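Local structure of putative Transcriptional Regulator (Rhodococcus sp., 2IA2) at residues I121-R126 and T148-V153; R178-R183 and D202-A207; L24-C29 and R55-L60. The protein probably regulates transcription as an IclR-family dimer, binding DNA through a helix-turn-helix domain and sensing a small molecule through its C-terminal domain. All coordinates share one frame; numbering follows the deposited sequence.

Interaction 1: I121-R126 and T148-V153; sequences IVYVAR and TSMGRV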
loop_
_atom_site.group_PDB
_atom_site.type_symbol
_atom_site.label_atom_id
_atom_site.label_comp_id
_atom_site.label_asym_id
_atom_site.label_seq_id
_atom_site.Cartn_x
_atom_site.Cartn_y
_atom_site.Cartn_z
ATOM N N ILE A 121 -9.588 -5.242 -23.161
ATOM C CA ILE A 121 -9.373 -5.506 -21.723
ATOM C C ILE A 121 -8.233 -6.473 -21.719
ATOM O O ILE A 121 -8.028 -7.193 -22.731
ATOM C CB ILE A 121 -10.623 -6.136 -21.031
ATOM C CG1 ILE A 121 -10.962 -7.547 -21.619
ATOM C CG2 ILE A 121 -11.826 -5.177 -21.133
ATOM C CD1 ILE A 121 -12.170 -8.324 -20.857
ATOM N N VAL A 122 -7.496 -6.482 -20.617
ATOM C CA VAL A 122 -6.330 -7.382 -20.432
ATOM C C VAL A 122 -6.581 -8.105 -19.126
ATOM O O VAL A 122 -6.825 -7.460 -18.092
ATOM C CB VAL A 122 -4.959 -6.648 -20.226
ATOM C CG1 VAL A 122 -3.791 -7.675 -20.191
ATOM C CG2 VAL A 122 -4.689 -5.663 -21.317
ATOM N N TYR A 123 -6.543 -9.431 -19.167
ATOM C CA TYR A 123 -6.721 -10.212 -17.948
ATOM C C TYR A 123 -5.509 -10.087 -17.051
ATOM O O TYR A 123 -4.400 -10.368 -17.486
ATOM C CB TYR A 123 -6.918 -11.682 -18.277
ATOM C CG TYR A 123 -8.343 -11.975 -18.695
ATOM C CD1 TYR A 123 -8.842 -11.497 -19.914
ATOM C CD2 TYR A 123 -9.200 -12.686 -17.848
ATOM C CE1 TYR A 123 -10.171 -11.754 -20.312
ATOM C CE2 TYR A 123 -10.526 -12.975 -18.239
ATOM C CZ TYR A 123 -10.991 -12.490 -19.466
ATOM O OH TYR A 123 -12.280 -12.731 -19.819
ATOM N N VAL A 124 -5.741 -9.788 -15.784
ATOM C CA VAL A 124 -4.631 -9.633 -14.836
ATOM C C VAL A 124 -4.661 -10.621 -13.659
ATOM O O VAL A 124 -3.656 -10.783 -13.011
ATOM C CB VAL A 124 -4.420 -8.152 -14.324
ATOM C CG1 VAL A 124 -3.946 -7.206 -15.468
ATOM C CG2 VAL A 124 -5.654 -7.615 -13.601
ATOM N N ALA A 125 -5.795 -11.270 -13.399
ATOM C CA ALA A 125 -5.877 -12.286 -12.323
ATOM C C ALA A 125 -7.053 -13.184 -12.715
ATOM O O ALA A 125 -7.976 -12.710 -13.372
ATOM C CB ALA A 125 -6.145 -11.611 -10.927
ATOM N N ARG A 126 -6.989 -14.465 -12.365
ATOM C CA ARG A 126 -8.085 -15.353 -12.645
ATOM C C ARG A 126 -8.024 -16.533 -11.723
ATOM O O ARG A 126 -6.957 -16.876 -11.241
ATOM C CB ARG A 126 -8.067 -15.825 -14.117
ATOM C CG ARG A 126 -6.901 -16.746 -14.446
ATOM C CD ARG A 126 -7.536 -17.799 -15.309
ATOM N NE ARG A 126 -6.728 -18.911 -15.809
ATOM C CZ ARG A 126 -7.265 -19.903 -16.521
ATOM N NH1 ARG A 126 -8.576 -19.905 -16.768
ATOM N NH2 ARG A 126 -6.517 -20.899 -16.974
ATOM N N THR A 148 -17.324 -7.761 -24.077
ATOM C CA THR A 148 -17.136 -8.458 -22.802
ATOM C C THR A 148 -17.845 -7.680 -21.705
ATOM O O THR A 148 -18.032 -6.459 -21.842
ATOM C CB THR A 148 -15.630 -8.551 -22.458
ATOM O OG1 THR A 148 -15.126 -7.229 -22.398
ATOM C CG2 THR A 148 -14.881 -9.334 -23.517
ATOM N N SER A 149 -18.216 -8.367 -20.627
ATOM C CA SER A 149 -18.887 -7.744 -19.523
ATOM C C SER A 149 -17.935 -6.819 -18.793
ATOM O O SER A 149 -18.299 -5.718 -18.470
ATOM C CB SER A 149 -19.541 -8.787 -18.565
ATOM O OG SER A 149 -18.585 -9.610 -17.882
HETATM N N MSE A 150 -16.703 -7.278 -18.546
HETATM C CA MSE A 150 -15.673 -6.434 -17.948
HETATM C C MSE A 150 -15.372 -5.198 -18.838
HETATM O O MSE A 150 -15.215 -4.106 -18.336
HETATM C CB MSE A 150 -14.400 -7.254 -17.709
HETATM C CG MSE A 150 -14.626 -8.191 -16.541
HETATM SE SE MSE A 150 -13.058 -9.101 -15.871
HETATM C CE MSE A 150 -12.580 -10.162 -17.419
ATOM N N GLY A 151 -15.323 -5.382 -20.144
ATOM C CA GLY A 151 -15.082 -4.281 -21.059
ATOM C C GLY A 151 -16.122 -3.200 -20.976
ATOM O O GLY A 151 -15.770 -2.015 -20.954
ATOM N N ARG A 152 -17.403 -3.581 -20.904
ATOM C CA ARG A 152 -18.484 -2.590 -20.772
ATOM C C ARG A 152 -18.476 -1.880 -19.470
ATOM O O ARG A 152 -18.817 -0.708 -19.407
ATOM C CB ARG A 152 -19.853 -3.215 -21.058
ATOM C CG ARG A 152 -19.874 -3.635 -22.496
ATOM C CD ARG A 152 -21.249 -4.113 -22.944
ATOM N NE ARG A 152 -21.164 -4.603 -24.323
ATOM C CZ ARG A 152 -22.161 -5.226 -24.958
ATOM N NH1 ARG A 152 -23.344 -5.415 -24.365
ATOM N NH2 ARG A 152 -21.979 -5.644 -26.200
ATOM N N VAL A 153 -18.122 -2.591 -18.420
ATOM C CA VAL A 153 -17.863 -1.987 -17.115
ATOM C C VAL A 153 -16.735 -0.953 -17.185
ATOM O O VAL A 153 -16.837 0.158 -16.606
ATOM C CB VAL A 153 -17.552 -3.092 -16.039
ATOM C CG1 VAL A 153 -16.967 -2.493 -14.766
ATOM C CG2 VAL A 153 -18.835 -3.864 -15.696
#
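I121 presses its CG2 methyl against the bare backbone of G151, and the 3.4 Å from I121 CG2 to G151 CA is tighter than ordinary carbon packing. Two neighbours restrict G151: a side chain here would abut that methyl and run into the hydroxyl of T148. The CD1 end of I121 meets T148 tip to tip, with I121 CD1 3.5 Å from T148 OG1. Its CG1 lies between the backbone N and the carbonyl carbon (chi1 64°), which sends one branch to T148 and leaves CG2 for G151. T148 is the N-cap of helix 149-156; its OG1 accepts the G151 N-H at 2.9 Å between T148 OG1 and G151 N, a bent bond of 135°. The helix packs on one face of the six-stranded antiparallel sheet in the GAF-like C-terminal domain of IclR regulators, at 114° to strand 120-127 where the two segments meet. A valine in place of T148 would probably leave the G151 amide without its capping oxygen at the start of the helix. Two residues along the strand, Y123 receives the CE methyl of M150 (selenomethionine), which bends at its last torsion and brings M150 CE obliquely to the phenol end, 3.5 Å from Y123 CZ. The same methyl lies 3.9 Å from I121 CD1. M150 also touches S114 and A213 on other strands of the sheet, while I121, Y123 and T148 all rest on L143 of edge strand 142-144.

Interaction 2: R178-R183 and D202-A207; sequences RTITAR and DQELEA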
loop_
_atom_site.group_PDB
_atom_site.type_symbol
_atom_site.label_atom_id
_atom_site.label_comp_id
_atom_site.label_asym_id
_atom_site.label_seq_id
_atom_site.Cartn_x
_atom_site.Cartn_y
_atom_site.Cartn_z
ATOM N N ARG A 178 -26.039 -12.613 -31.550
ATOM C CA ARG A 178 -26.538 -11.676 -30.517
ATOM C C ARG A 178 -25.678 -10.477 -30.211
ATOM O O ARG A 178 -26.033 -9.689 -29.352
ATOM C CB ARG A 178 -26.849 -12.408 -29.232
ATOM C CG ARG A 178 -27.804 -13.524 -29.475
ATOM C CD ARG A 178 -27.745 -14.458 -28.337
ATOM N NE ARG A 178 -28.407 -13.872 -27.182
ATOM C CZ ARG A 178 -29.639 -14.179 -26.819
ATOM N NH1 ARG A 178 -30.326 -15.061 -27.524
ATOM N NH2 ARG A 178 -30.166 -13.613 -25.754
ATOM N N THR A 179 -24.554 -10.337 -30.897
ATOM C CA THR A 179 -23.684 -9.201 -30.673
ATOM C C THR A 179 -24.420 -7.916 -31.051
ATOM O O THR A 179 -24.980 -7.811 -32.140
ATOM C CB THR A 179 -22.368 -9.297 -31.485
ATOM O OG1 THR A 179 -21.764 -10.567 -31.276
ATOM C CG2 THR A 179 -21.400 -8.190 -31.051
ATOM N N ILE A 180 -24.428 -6.954 -30.125
ATOM C CA ILE A 180 -24.920 -5.605 -30.399
ATOM C C ILE A 180 -24.184 -5.065 -31.614
ATOM O O ILE A 180 -22.950 -5.215 -31.757
ATOM C CB ILE A 180 -24.712 -4.674 -29.212
ATOM C CG1 ILE A 180 -25.786 -4.929 -28.159
ATOM C CG2 ILE A 180 -24.696 -3.216 -29.653
ATOM C CD1 ILE A 180 -25.621 -4.068 -26.883
ATOM N N THR A 181 -24.941 -4.444 -32.504
ATOM C CA THR A 181 -24.367 -4.058 -33.765
ATOM C C THR A 181 -24.344 -2.553 -34.066
ATOM O O THR A 181 -23.683 -2.127 -35.011
ATOM C CB THR A 181 -25.006 -4.867 -34.899
ATOM O OG1 THR A 181 -23.991 -5.177 -35.875
ATOM C CG2 THR A 181 -26.264 -4.141 -35.490
ATOM N N ALA A 182 -25.043 -1.752 -33.271
ATOM C CA ALA A 182 -25.108 -0.330 -33.545
ATOM C C ALA A 182 -24.402 0.489 -32.457
ATOM O O ALA A 182 -24.542 0.209 -31.267
ATOM C CB ALA A 182 -26.540 0.082 -33.725
ATOM N N ARG A 183 -23.623 1.481 -32.880
ATOM C CA ARG A 183 -22.855 2.333 -31.957
ATOM C C ARG A 183 -23.744 2.983 -30.903
ATOM O O ARG A 183 -23.340 3.143 -29.753
ATOM C CB ARG A 183 -22.100 3.430 -32.706
ATOM C CG ARG A 183 -20.943 2.936 -33.555
ATOM C CD ARG A 183 -20.225 4.118 -34.210
ATOM N NE ARG A 183 -18.927 3.751 -34.775
ATOM C CZ ARG A 183 -18.675 3.687 -36.078
ATOM N NH1 ARG A 183 -19.638 3.960 -36.957
ATOM N NH2 ARG A 183 -17.460 3.346 -36.505
ATOM N N ASP A 202 -24.743 -11.643 -22.483
ATOM C CA ASP A 202 -25.421 -12.890 -22.811
ATOM C C ASP A 202 -25.070 -13.309 -24.221
ATOM O O ASP A 202 -25.695 -12.907 -25.164
ATOM C CB ASP A 202 -26.923 -12.748 -22.679
ATOM C CG ASP A 202 -27.662 -14.044 -22.953
ATOM O OD1 ASP A 202 -27.053 -15.090 -22.984
ATOM O OD2 ASP A 202 -28.867 -14.001 -23.129
ATOM N N GLN A 203 -24.010 -14.071 -24.332
ATOM C CA GLN A 203 -23.586 -14.708 -25.600
ATOM C C GLN A 203 -23.307 -13.770 -26.787
ATOM O O GLN A 203 -23.604 -14.115 -27.923
ATOM C CB GLN A 203 -24.562 -15.828 -26.016
ATOM C CG GLN A 203 -25.133 -16.599 -24.844
ATOM C CD GLN A 203 -26.035 -17.719 -25.253
ATOM O OE1 GLN A 203 -25.655 -18.543 -26.070
ATOM N NE2 GLN A 203 -27.218 -17.791 -24.649
ATOM N N GLU A 204 -22.715 -12.606 -26.519
ATOM C CA GLU A 204 -22.324 -11.688 -27.590
ATOM C C GLU A 204 -20.876 -11.922 -28.029
ATOM O O GLU A 204 -20.452 -11.441 -29.097
ATOM C CB GLU A 204 -22.492 -10.245 -27.145
ATOM C CG GLU A 204 -23.951 -9.854 -26.893
ATOM C CD GLU A 204 -24.118 -8.366 -26.663
ATOM O OE1 GLU A 204 -23.542 -7.581 -27.437
ATOM O OE2 GLU A 204 -24.832 -7.971 -25.731
ATOM N N LEU A 205 -20.134 -12.659 -27.206
ATOM C CA LEU A 205 -18.727 -12.943 -27.486
ATOM C C LEU A 205 -18.656 -14.322 -28.139
ATOM O O LEU A 205 -18.120 -14.486 -29.239
ATOM C CB LEU A 205 -17.874 -12.882 -26.203
ATOM C CG LEU A 205 -16.353 -13.098 -26.334
ATOM C CD1 LEU A 205 -15.683 -12.134 -27.315
ATOM C CD2 LEU A 205 -15.699 -13.016 -24.946
ATOM N N GLU A 206 -19.247 -15.299 -27.471
ATOM C CA GLU A 206 -19.262 -16.654 -27.990
ATOM C C GLU A 206 -20.610 -17.278 -27.634
ATOM O O GLU A 206 -21.163 -17.024 -26.555
ATOM C CB GLU A 206 -18.062 -17.409 -27.380
ATOM C CG GLU A 206 -17.718 -18.703 -28.038
ATOM C CD GLU A 206 -16.334 -19.164 -27.686
ATOM O OE1 GLU A 206 -15.357 -18.690 -28.298
ATOM O OE2 GLU A 206 -16.209 -20.004 -26.786
ATOM N N ALA A 207 -21.176 -18.064 -28.547
ATOM C CA ALA A 207 -22.487 -18.682 -28.301
ATOM C C ALA A 207 -22.364 -19.649 -27.117
ATOM O O ALA A 207 -21.380 -20.325 -26.993
ATOM C CB ALA A 207 -22.993 -19.437 -29.559
HETATM O O HOH W 1 -27.915 -11.218 -25.649
#
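R178, T179 and I180 meet D202, Q203 and E204 where two loops of the GAF-like C-terminal domain run past each other, one leading into helix 183-196 and the other following edge strand 199-202. The close-packed part centres on E204, which is buried. Its CG lies beside the backbone N (chi1 -66°) and the chain beyond is extended, carrying the carboxylate to I180. There I180 N gives a nearly straight bond (176°) to E204 OE1, 2.9 Å long, meeting the oxygen from above the carboxylate plane. OE1 also takes a salt bridge from R152, so two N-H groups hold it in place, and that positive partner would probably favour the charged form. Nearer the backbone, E204 CG lies 3.2 Å from R178 O. T179 fastens the backbone next door: its OG1 donates to E204 O at 2.7 Å and also accepts from T176 N.

The other end is open to solvent. R178 bends at chi3 and swings its guanidinium across D202, the two planes 53° apart, with R178 NH2 3.0 Å from D202 OD2 in a salt bridge. D202 has a second cation in R210, bound at OD1, and that oxygen also receives Q203 NE2, while Q203 OE1 accepts from G208 N. A water fills in beside the guanidinium: it accepts from R178 NE at 3.1 Å and donates to D202 O at 2.8 Å.

Interaction 3: L24-C29 and R55-L60; sequences LAVIRC and RFLLTL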
loop_
_atom_site.group_PDB
_atom_site.type_symbol
_atom_site.label_atom_id
_atom_site.label_comp_id
_atom_site.label_asym_id
_atom_site.label_seq_id
_atom_site.Cartn_x
_atom_site.Cartn_y
_atom_site.Cartn_z
ATOM N N LEU A 24 -3.632 -5.719 20.351
ATOM C CA LEU A 24 -3.806 -5.136 19.028
ATOM C C LEU A 24 -4.831 -4.008 19.042
ATOM O O LEU A 24 -4.656 -3.019 18.318
ATOM C CB LEU A 24 -4.169 -6.234 17.978
ATOM C CG LEU A 24 -3.019 -7.254 17.764
ATOM C CD1 LEU A 24 -3.494 -8.436 16.924
ATOM C CD2 LEU A 24 -1.845 -6.582 17.103
ATOM N N ALA A 25 -5.918 -4.171 19.821
ATOM C CA ALA A 25 -6.953 -3.157 19.925
ATOM C C ALA A 25 -6.388 -1.901 20.532
ATOM O O ALA A 25 -6.800 -0.804 20.170
ATOM C CB ALA A 25 -8.187 -3.661 20.745
ATOM N N VAL A 26 -5.452 -2.056 21.456
ATOM C CA VAL A 26 -4.767 -0.918 22.046
ATOM C C VAL A 26 -3.928 -0.158 20.969
ATOM O O VAL A 26 -4.004 1.057 20.842
ATOM C CB VAL A 26 -3.906 -1.339 23.286
ATOM C CG1 VAL A 26 -2.982 -0.221 23.724
ATOM C CG2 VAL A 26 -4.796 -1.845 24.491
ATOM N N ILE A 27 -3.193 -0.873 20.133
ATOM C CA ILE A 27 -2.404 -0.211 19.083
ATOM C C ILE A 27 -3.385 0.496 18.151
ATOM O O ILE A 27 -3.142 1.651 17.785
ATOM C CB ILE A 27 -1.581 -1.240 18.220
ATOM C CG1 ILE A 27 -0.456 -1.849 19.054
ATOM C CG2 ILE A 27 -1.035 -0.587 16.935
ATOM C CD1 ILE A 27 0.286 -2.995 18.362
ATOM N N ARG A 28 -4.502 -0.171 17.801
ATOM C CA ARG A 28 -5.472 0.407 16.839
ATOM C C ARG A 28 -6.236 1.638 17.381
ATOM O O ARG A 28 -6.854 2.383 16.598
ATOM C CB ARG A 28 -6.564 -0.635 16.429
ATOM C CG ARG A 28 -6.074 -1.852 15.693
ATOM C CD ARG A 28 -5.990 -1.712 14.233
ATOM N NE ARG A 28 -7.185 -1.156 13.567
ATOM C CZ ARG A 28 -8.059 -1.875 12.861
ATOM N NH1 ARG A 28 -7.925 -3.185 12.772
ATOM N NH2 ARG A 28 -9.070 -1.273 12.240
ATOM N N CYS A 29 -6.244 1.836 18.688
ATOM C CA CYS A 29 -7.033 2.945 19.245
ATOM C C CYS A 29 -6.388 4.332 19.039
ATOM O O CYS A 29 -7.042 5.337 19.256
ATOM C CB CYS A 29 -7.469 2.681 20.720
ATOM S SG CYS A 29 -6.201 3.209 21.897
ATOM N N ARG A 55 -1.800 -3.199 31.788
ATOM C CA ARG A 55 -0.990 -4.390 31.517
ATOM C C ARG A 55 -0.572 -4.421 30.052
ATOM O O ARG A 55 0.583 -4.673 29.759
ATOM C CB ARG A 55 -1.727 -5.687 31.877
ATOM C CG ARG A 55 -1.822 -5.954 33.384
ATOM C CD ARG A 55 -2.301 -7.433 33.722
ATOM N NE ARG A 55 -1.295 -8.487 33.438
ATOM C CZ ARG A 55 -1.413 -9.454 32.514
ATOM N NH1 ARG A 55 -2.497 -9.547 31.727
ATOM N NH2 ARG A 55 -0.430 -10.340 32.380
ATOM N N PHE A 56 -1.503 -4.162 29.143
ATOM C CA PHE A 56 -1.179 -4.192 27.736
ATOM C C PHE A 56 -0.265 -3.027 27.331
ATOM O O PHE A 56 0.743 -3.232 26.642
ATOM C CB PHE A 56 -2.457 -4.250 26.876
ATOM C CG PHE A 56 -3.282 -5.445 27.173
ATOM C CD1 PHE A 56 -4.447 -5.331 27.918
ATOM C CD2 PHE A 56 -2.845 -6.714 26.791
ATOM C CE1 PHE A 56 -5.180 -6.456 28.254
ATOM C CE2 PHE A 56 -3.581 -7.842 27.123
ATOM C CZ PHE A 56 -4.740 -7.713 27.873
ATOM N N LEU A 57 -0.624 -1.824 27.764
ATOM C CA LEU A 57 0.189 -0.653 27.525
ATOM C C LEU A 57 1.604 -0.859 28.050
ATOM O O LEU A 57 2.564 -0.505 27.377
ATOM C CB LEU A 57 -0.416 0.583 28.160
ATOM C CG LEU A 57 -1.585 1.164 27.382
ATOM C CD1 LEU A 57 -2.316 2.176 28.280
ATOM C CD2 LEU A 57 -1.110 1.791 26.008
ATOM N N LEU A 58 1.762 -1.434 29.235
ATOM C CA LEU A 58 3.136 -1.563 29.767
ATOM C C LEU A 58 3.933 -2.618 29.023
ATOM O O LEU A 58 5.147 -2.517 28.895
ATOM C CB LEU A 58 3.160 -1.807 31.278
ATOM C CG LEU A 58 2.639 -0.657 32.160
ATOM C CD1 LEU A 58 2.673 -1.023 33.672
ATOM C CD2 LEU A 58 3.407 0.637 31.869
ATOM N N THR A 59 3.248 -3.608 28.480
ATOM C CA THR A 59 3.945 -4.604 27.680
ATOM C C THR A 59 4.374 -3.960 26.407
ATOM O O THR A 59 5.520 -4.077 26.025
ATOM C CB THR A 59 3.075 -5.847 27.448
ATOM O OG1 THR A 59 2.752 -6.383 28.731
ATOM C CG2 THR A 59 3.818 -6.917 26.656
ATOM N N LEU A 60 3.483 -3.215 25.761
ATOM C CA LEU A 60 3.858 -2.498 24.530
ATOM C C LEU A 60 4.975 -1.482 24.697
ATOM O O LEU A 60 5.806 -1.334 23.823
ATOM C CB LEU A 60 2.630 -1.828 23.882
ATOM C CG LEU A 60 1.575 -2.809 23.403
ATOM C CD1 LEU A 60 0.235 -2.091 23.095
ATOM C CD2 LEU A 60 2.079 -3.577 22.184
#
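V26 sets its CG1 methyl against the tips of two leucines of the facing helix, 3.6 Å from L57 CD2 and 3.8 Å from L60 CD1. The valine stands with CG1 anti to the backbone N (chi1 168°), a setting that directs this branch at both leucine tips and turns the other, CG2, toward F56. There the touch is lighter, V26 CG2 to F56 CB at 4.1 Å, because only the root of the phenylalanine takes part; its ring leads away from V26 and touches S19 and R22, earlier on helix 18-28. L60 CD1 is shared, meeting I27 CG1 at 4.1 Å as well as the valine. These residues are all buried and apolar, and they join the first helix of the winged helix-turn-helix domain to helix 50-63, which by its place after helix 39-46 is probably the DNA-recognition helix. The short segments cross at -78° with their axes 10.0 Å apart at the closest, and side chains bridge that distance. L57 continues the core onto L39 and V42 of helix 39-46 and onto F73 of the wing, and I27 continues it onto L75. The dimer partner packs close by: I27 also meets L82 of the second subunit. On the side of helix 50-63 turned from V26, T59 OG1 donates to R55 O at 2.9 Å and accepts from V17 N of the second subunit, while T59 N reaches the same R55 O from the opposite face of its plane.

Overall arrangement
Interactions 1 and 2 belong to one C-terminal domain and touch directly, their centres 16 Å apart. R152, on the helix that interaction 1 sets against the sheet, sends NH2 to E204 OE1 of interaction 2 in a salt bridge of 2.8 Å, and T148 CG2 packs on L205 CD2 at 4.0 Å. The capped helix start and the loop pair are thus joined by both charge and packing, in the domain that in IclR relatives binds effectors. Interaction 3 lies across the chain's centre in the DNA-binding domain, its nearest atoms about 25 Å from interaction 1 and about 39 Å from interaction 2. No direct contact joins interaction 3 to the other two.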